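Local coordinates for geranyltranstransferase (Legionella pneumophila subsp. pneumophila, PDB 3LOM), which probably makes farnesyl diphosphate, and perhaps geranylgeranyl diphosphate, by magnesium-dependent head-to-tail condensation of isoprenoid diphosphates, at residues D63-D68 with A202-V207; L72-A77 with M133-L138; A195-V200 with R216-H221. One frame throughout, in Å; residues are numbered along the deposited sequence. Where two conformers were deposited one is given.

Contact 1 of 3, residues D63-D68 with A202-V207; sequences DLIDVD and AAQHEV
The backbones of D63-D68 and A202-V207 face each other without sharing a hydrogen bond: the CA atoms of V67 and A203 lie 7.3 Å apart, those of I65 and V207 8.5 Å. In the all-alpha isoprenoid synthase fold, D63-D68 runs from the last turn of helix 53-64 into the short connection to helix 69-91, and A202-V207 belongs to the loop joining helices 178-201 and 209-236. Helix 53-64 ends in a Schellman motif whose C-prime residue is D66, with positive phi; D66 N bonds to D63 O, and V67 N reaches back to a carbonyl of the last turn. D68 then takes the N-cap position before helix 69-91.

Three side chains carry most of the contact: I65, V67 and Q204. The Q204 side chain runs past that of I65 in the opposite direction, and its CG lies 3.7 Å from I65 CD1. A bend at chi2 (-79°) brings the amide across to I65 and V67, NE2 at the former and OE1 at the latter. I65 holds CG1 between its backbone N and carbonyl carbon (chi1 63°), and packs on V200 and I211 as well. The isoleucine thereby touches both helices that flank the opposing loop.

V67, buried, turns CG2 toward the loop, where this methyl meets the A203 methyl, CG2 to CB 3.7 Å; elsewhere its side chain packs on L72. On the more exposed flank, D66 OD1 forms a salt bridge with K287, whose NZ also bonds to L64 O. At the Q204 amide the fit is polar only in part: NE2 comes within 2.9 Å of I65 O at an angle too poor for a hydrogen bond, while OE1 rests 3.5 Å from V67 CG2.

Contact 2 of 3, residues L72-A77 with M133-L138; sequences LDIIAA and MRLSPL
I74 pushes its side chain from helix 69-91 against the last part of helix 113-135, where L135 and R134 receive it; of all residues in the two segments it buries the most surface here. This is apolar helix-helix packing in the all-alpha isoprenoid synthase fold, near the subunit interface. Both branches take part. With CG2 anti to the backbone N (chi1 -58° for CG1), I74 CG2 lies 3.9 Å from L135 CG, and L135 CD2 continues alongside it to I74 CD1. The other branch mainly meets R134: I74 CD1 lies 3.7 Å from R134 CB and makes van der Waals contact with R134 O at 3.6 Å.

Only the root of the R134 side chain takes part. The chain bends at chi2 (-71°) and leads the guanidinium away, to a salt bridge with E30 and a weak hydrogen bond to Y23. Farther along the chain, L138 adds its CD1, 3.8 Å from I74 CD1.

Helix 5-28 lines one flank, with Y23 against I74 and L27 against R134; I75 packs on M199 of helix 178-201, L135 on V144 and I147 of helix 141-155, and M133 and S136 touch Q149 and V145 of the second subunit.

Contact 3 of 3, residues A195-V200 with R216-H221; sequences ACFEMV and RTYGKH
This is a buried, nearly antiparallel helix-helix contact in the all-alpha isoprenoid synthase fold, made by the consecutive helices 178-201 and 209-236, a helical hairpin. The local axes of segments 195-200 and 216-221 approach to 9.3 Å, with 157° between their N-to-C directions. Aromatic packing and a salt bridge share the interface.

F197 supplies the apolar part. Its ring lies against the backbone of G219, with CE2 3.6 Å from the glycine CA, and the G219 N sits over one face, displaced toward the rim. G219 has no side chain, so its CA and N themselves meet the ring. Beside it, Y218 is swung from its helix with CG anti to the backbone N (chi1 -178°). The two rings meet obliquely, their planes at 76°, and F197 CZ comes to the edge of the tyrosine ring, 3.5 Å from Y218 CD2. The tyrosine hydroxyl bonds to T295, while F197 also packs on L57 and A61 of helix 53-64.

E198 and R216 join the helices on a more exposed side. The glutamate bends at chi2, whereas the arginine is extended from CG to NE, and the two chains cross at about a right angle with carboxylate and guanidinium nearly coplanar. R216 grips side-on with two nitrogens, one to each oxygen, which would limit rotation of both groups. R216 NH2 donates to the syn lone pair of E198 OE1 at 3.2 Å, in a fairly straight bond, while the shorter bond, R216 NE to E198 OE2 at 2.7 Å, is more bent, with OE2 tilted from the guanidinium plane.

In the fold
The three contacts form a connected patch of the helical bundle, linked through I65, V67, L72, I75, M199 and V200. Contacts 1 and 3, centres about 13 Å apart, meet where I65 CD1 lies 3.7 Å from V200 O. Contacts 1 and 2, about 14 Å between centres, touch through V67 CG1 and L72 CD2 at 3.6 Å. Contacts 2 and 3, about 18 Å between centres, still join, I75 CG2 lying 3.7 Å from M199 CB. In this family the aspartate-rich magnesium-binding motifs lie toward the C-terminal ends of the helices equivalent to 69-91 and 209-236, so contact 2, near the start of helix 69-91, probably sits at the end far from its motif.

Contact 1 of 3, residues D63-D68 with A202-V207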
loop_
_atom_site.group_PDB
_atom_site.type_symbol
_atom_site.label_atom_id
_atom_site.label_comp_id
_atom_site.label_asym_id
_atom_site.label_seq_id
_atom_site.Cartn_x
_atom_site.Cartn_y
_atom_site.Cartn_z
ATOM N N ASP A 63 -14.626 22.228 -3.609
ATOM C CA ASP A 63 -15.582 23.328 -3.521
ATOM C C ASP A 63 -15.888 23.923 -4.884
ATOM O O ASP A 63 -17.042 24.241 -5.174
ATOM C CB ASP A 63 -15.049 24.431 -2.603
ATOM C CG ASP A 63 -15.521 24.282 -1.170
ATOM O OD1 ASP A 63 -16.103 23.229 -0.824
ATOM O OD2 ASP A 63 -15.307 25.230 -0.385
ATOM N N LEU A 64 -14.848 24.060 -5.708
ATOM C CA LEU A 64 -14.954 24.656 -7.042
ATOM C C LEU A 64 -15.936 23.925 -7.948
ATOM O O LEU A 64 -16.659 24.559 -8.716
ATOM C CB LEU A 64 -13.580 24.734 -7.705
ATOM C CG LEU A 64 -12.627 25.798 -7.154
ATOM C CD1 LEU A 64 -11.211 25.581 -7.666
ATOM C CD2 LEU A 64 -13.116 27.184 -7.500
ATOM N N ILE A 65 -15.971 22.600 -7.840
ATOM C CA ILE A 65 -16.965 21.807 -8.565
ATOM C C ILE A 65 -18.073 21.262 -7.651
ATOM O O ILE A 65 -18.779 20.310 -8.010
ATOM C CB ILE A 65 -16.319 20.688 -9.446
ATOM C CG1 ILE A 65 -15.562 19.655 -8.598
ATOM C CG2 ILE A 65 -15.415 21.313 -10.504
ATOM C CD1 ILE A 65 -15.144 18.423 -9.375
ATOM N N ASP A 66 -18.210 21.889 -6.479
ATOM C CA ASP A 66 -19.326 21.668 -5.539
ATOM C C ASP A 66 -19.615 20.205 -5.156
ATOM O O ASP A 66 -20.777 19.790 -5.094
ATOM C CB ASP A 66 -20.606 22.353 -6.050
ATOM C CG ASP A 66 -20.421 23.841 -6.286
ATOM O OD1 ASP A 66 -20.730 24.298 -7.404
ATOM O OD2 ASP A 66 -19.963 24.552 -5.364
ATOM N N VAL A 67 -18.566 19.428 -4.904
ATOM C CA VAL A 67 -18.757 18.045 -4.459
ATOM C C VAL A 67 -18.946 18.002 -2.932
ATOM O O VAL A 67 -18.486 18.901 -2.217
ATOM C CB VAL A 67 -17.638 17.085 -4.993
ATOM C CG1 VAL A 67 -16.309 17.373 -4.348
ATOM C CG2 VAL A 67 -18.033 15.614 -4.830
ATOM N N ASP A 68 -19.663 16.980 -2.463
ATOM C CA ASP A 68 -20.019 16.819 -1.052
ATOM C C ASP A 68 -18.792 16.849 -0.145
ATOM O O ASP A 68 -17.780 16.204 -0.435
ATOM C CB ASP A 68 -20.803 15.518 -0.851
ATOM C CG ASP A 68 -21.351 15.375 0.556
ATOM O OD1 ASP A 68 -21.057 14.349 1.206
ATOM O OD2 ASP A 68 -22.070 16.288 1.014
ATOM N N ALA A 202 -12.888 12.723 -10.346
ATOM C CA ALA A 202 -13.508 11.412 -10.523
ATOM C C ALA A 202 -14.767 11.215 -9.663
ATOM O O ALA A 202 -15.417 10.168 -9.738
ATOM C CB ALA A 202 -12.490 10.301 -10.275
ATOM N N ALA A 203 -15.109 12.225 -8.862
ATOM C CA ALA A 203 -16.350 12.226 -8.081
ATOM C C ALA A 203 -17.586 12.591 -8.913
ATOM O O ALA A 203 -18.713 12.289 -8.512
ATOM C CB ALA A 203 -16.228 13.154 -6.894
ATOM N N GLN A 204 -17.376 13.236 -10.062
ATOM C CA GLN A 204 -18.486 13.659 -10.927
ATOM C C GLN A 204 -18.563 12.847 -12.220
ATOM O O GLN A 204 -17.547 12.366 -12.729
ATOM C CB GLN A 204 -18.405 15.155 -11.259
ATOM C CG GLN A 204 -17.825 16.048 -10.169
ATOM C CD GLN A 204 -18.807 16.377 -9.057
ATOM O OE1 GLN A 204 -19.102 15.543 -8.198
ATOM N NE2 GLN A 204 -19.298 17.611 -9.054
ATOM N N HIS A 205 -19.778 12.717 -12.748
ATOM C CA HIS A 205 -20.044 11.907 -13.934
ATOM C C HIS A 205 -19.723 12.654 -15.229
ATOM O O HIS A 205 -19.036 12.121 -16.105
ATOM C CB HIS A 205 -21.502 11.428 -13.922
ATOM C CG HIS A 205 -21.824 10.420 -14.982
ATOM N ND1 HIS A 205 -21.124 9.242 -15.129
ATOM C CD2 HIS A 205 -22.789 10.404 -15.933
ATOM C CE1 HIS A 205 -21.632 8.551 -16.134
ATOM N NE2 HIS A 205 -22.644 9.234 -16.638
ATOM N N GLU A 206 -20.218 13.887 -15.339
ATOM C CA GLU A 206 -20.087 14.677 -16.566
ATOM C C GLU A 206 -19.420 16.026 -16.302
ATOM O O GLU A 206 -20.050 17.075 -16.471
ATOM C CB GLU A 206 -21.460 14.902 -17.226
ATOM C CG GLU A 206 -22.297 13.646 -17.500
ATOM C CD GLU A 206 -21.962 12.968 -18.822
ATOM O OE1 GLU A 206 -22.806 13.020 -19.741
ATOM O OE2 GLU A 206 -20.863 12.382 -18.945
ATOM N N VAL A 207 -18.154 16.001 -15.887
ATOM C CA VAL A 207 -17.385 17.240 -15.726
ATOM C C VAL A 207 -16.946 17.730 -17.099
ATOM O O VAL A 207 -16.585 16.923 -17.962
ATOM C CB VAL A 207 -16.115 17.070 -14.855
ATOM C CG1 VAL A 207 -15.942 18.284 -13.949
ATOM C CG2 VAL A 207 -16.157 15.787 -14.038
#

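Contact 2 of 3, residues L72-A77 with M133-L138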
loop_
_atom_site.group_PDB
_atom_site.type_symbol
_atom_site.label_atom_id
_atom_site.label_comp_id
_atom_site.label_asym_id
_atom_site.label_seq_id
_atom_site.Cartn_x
_atom_site.Cartn_y
_atom_site.Cartn_z
ATOM N N LEU A 72 -15.129 14.731 0.393
ATOM C CA LEU A 72 -13.869 15.459 0.485
ATOM C C LEU A 72 -13.016 15.088 1.696
ATOM O O LEU A 72 -11.796 14.981 1.574
ATOM C CB LEU A 72 -14.124 16.968 0.455
ATOM C CG LEU A 72 -14.594 17.507 -0.899
ATOM C CD1 LEU A 72 -14.835 19.010 -0.842
ATOM C CD2 LEU A 72 -13.568 17.159 -1.972
ATOM N N ASP A 73 -13.663 14.887 2.847
ATOM C CA ASP A 73 -12.996 14.421 4.070
ATOM C C ASP A 73 -12.237 13.123 3.834
ATOM O O ASP A 73 -11.078 12.993 4.238
ATOM C CB ASP A 73 -14.012 14.191 5.198
ATOM C CG ASP A 73 -14.629 15.478 5.711
ATOM O OD1 ASP A 73 -13.918 16.503 5.787
ATOM O OD2 ASP A 73 -15.832 15.457 6.053
ATOM N N ILE A 74 -12.912 12.186 3.174
ATOM C CA ILE A 74 -12.395 10.850 2.894
ATOM C C ILE A 74 -11.210 10.897 1.934
ATOM O O ILE A 74 -10.167 10.289 2.210
ATOM C CB ILE A 74 -13.505 9.939 2.320
ATOM C CG1 ILE A 74 -14.672 9.851 3.308
ATOM C CG2 ILE A 74 -12.963 8.551 1.995
ATOM C CD1 ILE A 74 -16.005 9.507 2.673
ATOM N N ILE A 75 -11.372 11.635 0.831
ATOM C CA ILE A 75 -10.332 11.753 -0.200
ATOM C C ILE A 75 -9.065 12.385 0.365
ATOM O O ILE A 75 -7.964 11.866 0.150
ATOM C CB ILE A 75 -10.826 12.518 -1.473
ATOM C CG1 ILE A 75 -11.980 11.756 -2.140
ATOM C CG2 ILE A 75 -9.669 12.728 -2.471
ATOM C CD1 ILE A 75 -12.580 12.441 -3.366
ATOM N N ALA A 76 -9.241 13.470 1.119
ATOM C CA ALA A 76 -8.148 14.178 1.792
ATOM C C ALA A 76 -7.432 13.355 2.873
ATOM O O ALA A 76 -6.236 13.544 3.109
ATOM C CB ALA A 76 -8.670 15.468 2.392
ATOM N N ALA A 77 -8.167 12.459 3.529
ATOM C CA ALA A 77 -7.591 11.590 4.549
ATOM C C ALA A 77 -6.684 10.564 3.891
ATOM O O ALA A 77 -5.545 10.367 4.323
ATOM C CB ALA A 77 -8.689 10.892 5.350
ATOM N N MET A 133 -14.233 1.603 2.009
ATOM C CA MET A 133 -15.358 1.432 2.939
ATOM C C MET A 133 -16.208 2.702 3.131
ATOM O O MET A 133 -17.433 2.621 3.239
ATOM C CB MET A 133 -14.918 0.810 4.285
ATOM C CG MET A 133 -14.052 1.680 5.203
ATOM S SD MET A 133 -13.402 0.809 6.653
ATOM C CE MET A 133 -12.393 2.108 7.377
ATOM N N ARG A 134 -15.555 3.866 3.161
ATOM C CA ARG A 134 -16.250 5.133 3.438
ATOM C C ARG A 134 -16.916 5.806 2.233
ATOM O O ARG A 134 -17.915 6.509 2.403
ATOM C CB ARG A 134 -15.335 6.133 4.163
ATOM C CG ARG A 134 -14.785 5.651 5.503
ATOM C CD ARG A 134 -15.865 5.597 6.576
ATOM N NE ARG A 134 -15.376 5.012 7.822
ATOM C CZ ARG A 134 -14.813 5.702 8.812
ATOM N NH1 ARG A 134 -14.654 7.019 8.714
ATOM N NH2 ARG A 134 -14.403 5.072 9.904
ATOM N N LEU A 135 -16.370 5.607 1.031
ATOM C CA LEU A 135 -16.969 6.183 -0.185
ATOM C C LEU A 135 -18.158 5.382 -0.715
ATOM O O LEU A 135 -19.034 5.943 -1.372
ATOM C CB LEU A 135 -15.934 6.357 -1.306
ATOM C CG LEU A 135 -14.856 7.440 -1.213
ATOM C CD1 LEU A 135 -13.895 7.307 -2.380
ATOM C CD2 LEU A 135 -15.446 8.838 -1.166
ATOM N N SER A 136 -18.171 4.080 -0.430
ATOM C CA SER A 136 -19.180 3.155 -0.947
ATOM C C SER A 136 -20.654 3.404 -0.573
ATOM O O SER A 136 -21.536 3.080 -1.372
ATOM C CB SER A 136 -18.792 1.712 -0.624
ATOM O OG SER A 136 -17.696 1.316 -1.422
ATOM N N PRO A 137 -20.940 3.955 0.629
ATOM C CA PRO A 137 -22.349 4.342 0.781
ATOM C C PRO A 137 -22.690 5.677 0.103
ATOM O O PRO A 137 -23.868 5.963 -0.120
ATOM C CB PRO A 137 -22.525 4.460 2.305
ATOM C CG PRO A 137 -21.323 3.787 2.906
ATOM C CD PRO A 137 -20.229 4.012 1.923
ATOM N N LEU A 138 -21.672 6.467 -0.238
ATOM C CA LEU A 138 -21.878 7.832 -0.735
ATOM C C LEU A 138 -21.833 7.995 -2.261
ATOM O O LEU A 138 -22.532 8.848 -2.815
ATOM C CB LEU A 138 -20.880 8.797 -0.085
ATOM C CG LEU A 138 -20.718 8.782 1.440
ATOM C CD1 LEU A 138 -19.693 9.825 1.859
ATOM C CD2 LEU A 138 -22.046 9.013 2.170
#

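Contact 3 of 3, residues A195-V200 with R216-H221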
loop_
_atom_site.group_PDB
_atom_site.type_symbol
_atom_site.label_atom_id
_atom_site.label_comp_id
_atom_site.label_asym_id
_atom_site.label_seq_id
_atom_site.Cartn_x
_atom_site.Cartn_y
_atom_site.Cartn_z
ATOM N N ALA A 195 -2.962 14.180 -8.177
ATOM C CA ALA A 195 -4.017 13.294 -7.669
ATOM C C ALA A 195 -5.091 13.988 -6.802
ATOM O O ALA A 195 -6.231 13.531 -6.773
ATOM C CB ALA A 195 -3.413 12.112 -6.934
ATOM N N CYS A 196 -4.732 15.084 -6.125
ATOM C CA CYS A 196 -5.695 15.884 -5.346
ATOM C C CYS A 196 -6.831 16.375 -6.219
ATOM O O CYS A 196 -8.001 16.280 -5.854
ATOM C CB CYS A 196 -5.028 17.103 -4.705
ATOM S SG CYS A 196 -3.659 16.742 -3.606
ATOM N N PHE A 197 -6.459 16.885 -7.386
ATOM C CA PHE A 197 -7.399 17.422 -8.345
ATOM C C PHE A 197 -8.079 16.293 -9.116
ATOM O O PHE A 197 -9.283 16.344 -9.361
ATOM C CB PHE A 197 -6.677 18.409 -9.262
ATOM C CG PHE A 197 -5.883 19.449 -8.514
ATOM C CD1 PHE A 197 -6.482 20.629 -8.096
ATOM C CD2 PHE A 197 -4.539 19.238 -8.209
ATOM C CE1 PHE A 197 -5.755 21.585 -7.391
ATOM C CE2 PHE A 197 -3.810 20.179 -7.498
ATOM C CZ PHE A 197 -4.414 21.359 -7.093
ATOM N N GLU A 198 -7.319 15.254 -9.447
ATOM C CA GLU A 198 -7.850 14.133 -10.231
ATOM C C GLU A 198 -8.836 13.239 -9.474
ATOM O O GLU A 198 -9.812 12.767 -10.064
ATOM C CB GLU A 198 -6.720 13.283 -10.825
ATOM C CG GLU A 198 -5.869 13.980 -11.882
ATOM C CD GLU A 198 -6.494 13.989 -13.274
ATOM O OE1 GLU A 198 -7.540 13.336 -13.495
ATOM O OE2 GLU A 198 -5.917 14.653 -14.158
ATOM N N MET A 199 -8.580 12.998 -8.185
ATOM C CA MET A 199 -9.522 12.233 -7.346
ATOM C C MET A 199 -10.825 13.018 -7.125
ATOM O O MET A 199 -11.907 12.432 -7.097
ATOM C CB MET A 199 -8.892 11.818 -6.009
ATOM C CG MET A 199 -8.011 10.568 -6.083
ATOM S SD MET A 199 -7.208 10.077 -4.531
ATOM C CE MET A 199 -6.233 11.476 -4.317
ATOM N N VAL A 200 -10.698 14.340 -6.991
ATOM C CA VAL A 200 -11.835 15.256 -6.892
ATOM C C VAL A 200 -12.677 15.230 -8.182
ATOM O O VAL A 200 -13.911 15.201 -8.122
ATOM C CB VAL A 200 -11.354 16.699 -6.493
ATOM C CG1 VAL A 200 -12.292 17.789 -6.994
ATOM C CG2 VAL A 200 -11.192 16.809 -4.979
ATOM N N ARG A 216 -6.008 20.586 -13.831
ATOM C CA ARG A 216 -4.781 19.910 -14.266
ATOM C C ARG A 216 -3.587 20.841 -14.491
ATOM O O ARG A 216 -2.462 20.503 -14.122
ATOM C CB ARG A 216 -5.057 19.064 -15.514
ATOM C CG ARG A 216 -5.812 17.787 -15.201
ATOM C CD ARG A 216 -6.527 17.204 -16.404
ATOM N NE ARG A 216 -7.256 15.991 -16.035
ATOM C CZ ARG A 216 -8.043 15.293 -16.849
ATOM N NH1 ARG A 216 -8.227 15.676 -18.106
ATOM N NH2 ARG A 216 -8.655 14.204 -16.398
ATOM N N THR A 217 -3.843 22.011 -15.071
ATOM C CA THR A 217 -2.805 23.024 -15.272
ATOM C C THR A 217 -2.355 23.623 -13.934
ATOM O O THR A 217 -1.149 23.710 -13.672
ATOM C CB THR A 217 -3.266 24.127 -16.257
ATOM O OG1 THR A 217 -3.666 23.520 -17.490
ATOM C CG2 THR A 217 -2.149 25.131 -16.543
ATOM N N TYR A 218 -3.316 24.012 -13.087
ATOM C CA TYR A 218 -2.994 24.491 -11.736
ATOM C C TYR A 218 -2.149 23.455 -10.989
ATOM O O TYR A 218 -1.095 23.789 -10.465
ATOM C CB TYR A 218 -4.252 24.855 -10.930
ATOM C CG TYR A 218 -3.935 25.393 -9.545
ATOM C CD1 TYR A 218 -3.540 26.716 -9.362
ATOM C CD2 TYR A 218 -4.012 24.570 -8.417
ATOM C CE1 TYR A 218 -3.231 27.209 -8.095
ATOM C CE2 TYR A 218 -3.706 25.052 -7.144
ATOM C CZ TYR A 218 -3.320 26.370 -6.993
ATOM O OH TYR A 218 -3.019 26.847 -5.743
ATOM N N GLY A 219 -2.615 22.204 -10.988
ATOM C CA GLY A 219 -1.912 21.074 -10.375
ATOM C C GLY A 219 -0.483 20.795 -10.818
ATOM O O GLY A 219 0.386 20.551 -9.973
ATOM N N LYS A 220 -0.238 20.820 -12.130
ATOM C CA LYS A 220 1.106 20.574 -12.674
ATOM C C LYS A 220 2.064 21.667 -12.256
ATOM O O LYS A 220 3.183 21.392 -11.821
ATOM C CB LYS A 220 1.081 20.489 -14.205
ATOM C CG LYS A 220 0.647 19.138 -14.748
ATOM C CD LYS A 220 0.185 19.245 -16.193
ATOM C CE LYS A 220 -0.670 18.045 -16.586
ATOM N NZ LYS A 220 -1.464 18.298 -17.822
ATOM N N HIS A 221 1.622 22.911 -12.387
ATOM C CA HIS A 221 2.502 24.033 -12.112
ATOM C C HIS A 221 2.717 24.263 -10.622
ATOM O O HIS A 221 3.780 24.727 -10.221
ATOM C CB HIS A 221 2.031 25.291 -12.848
ATOM C CG HIS A 221 2.180 25.193 -14.336
ATOM N ND1 HIS A 221 3.297 25.644 -15.002
ATOM C CD2 HIS A 221 1.375 24.649 -15.280
ATOM C CE1 HIS A 221 3.168 25.398 -16.293
ATOM N NE2 HIS A 221 2.008 24.800 -16.490
#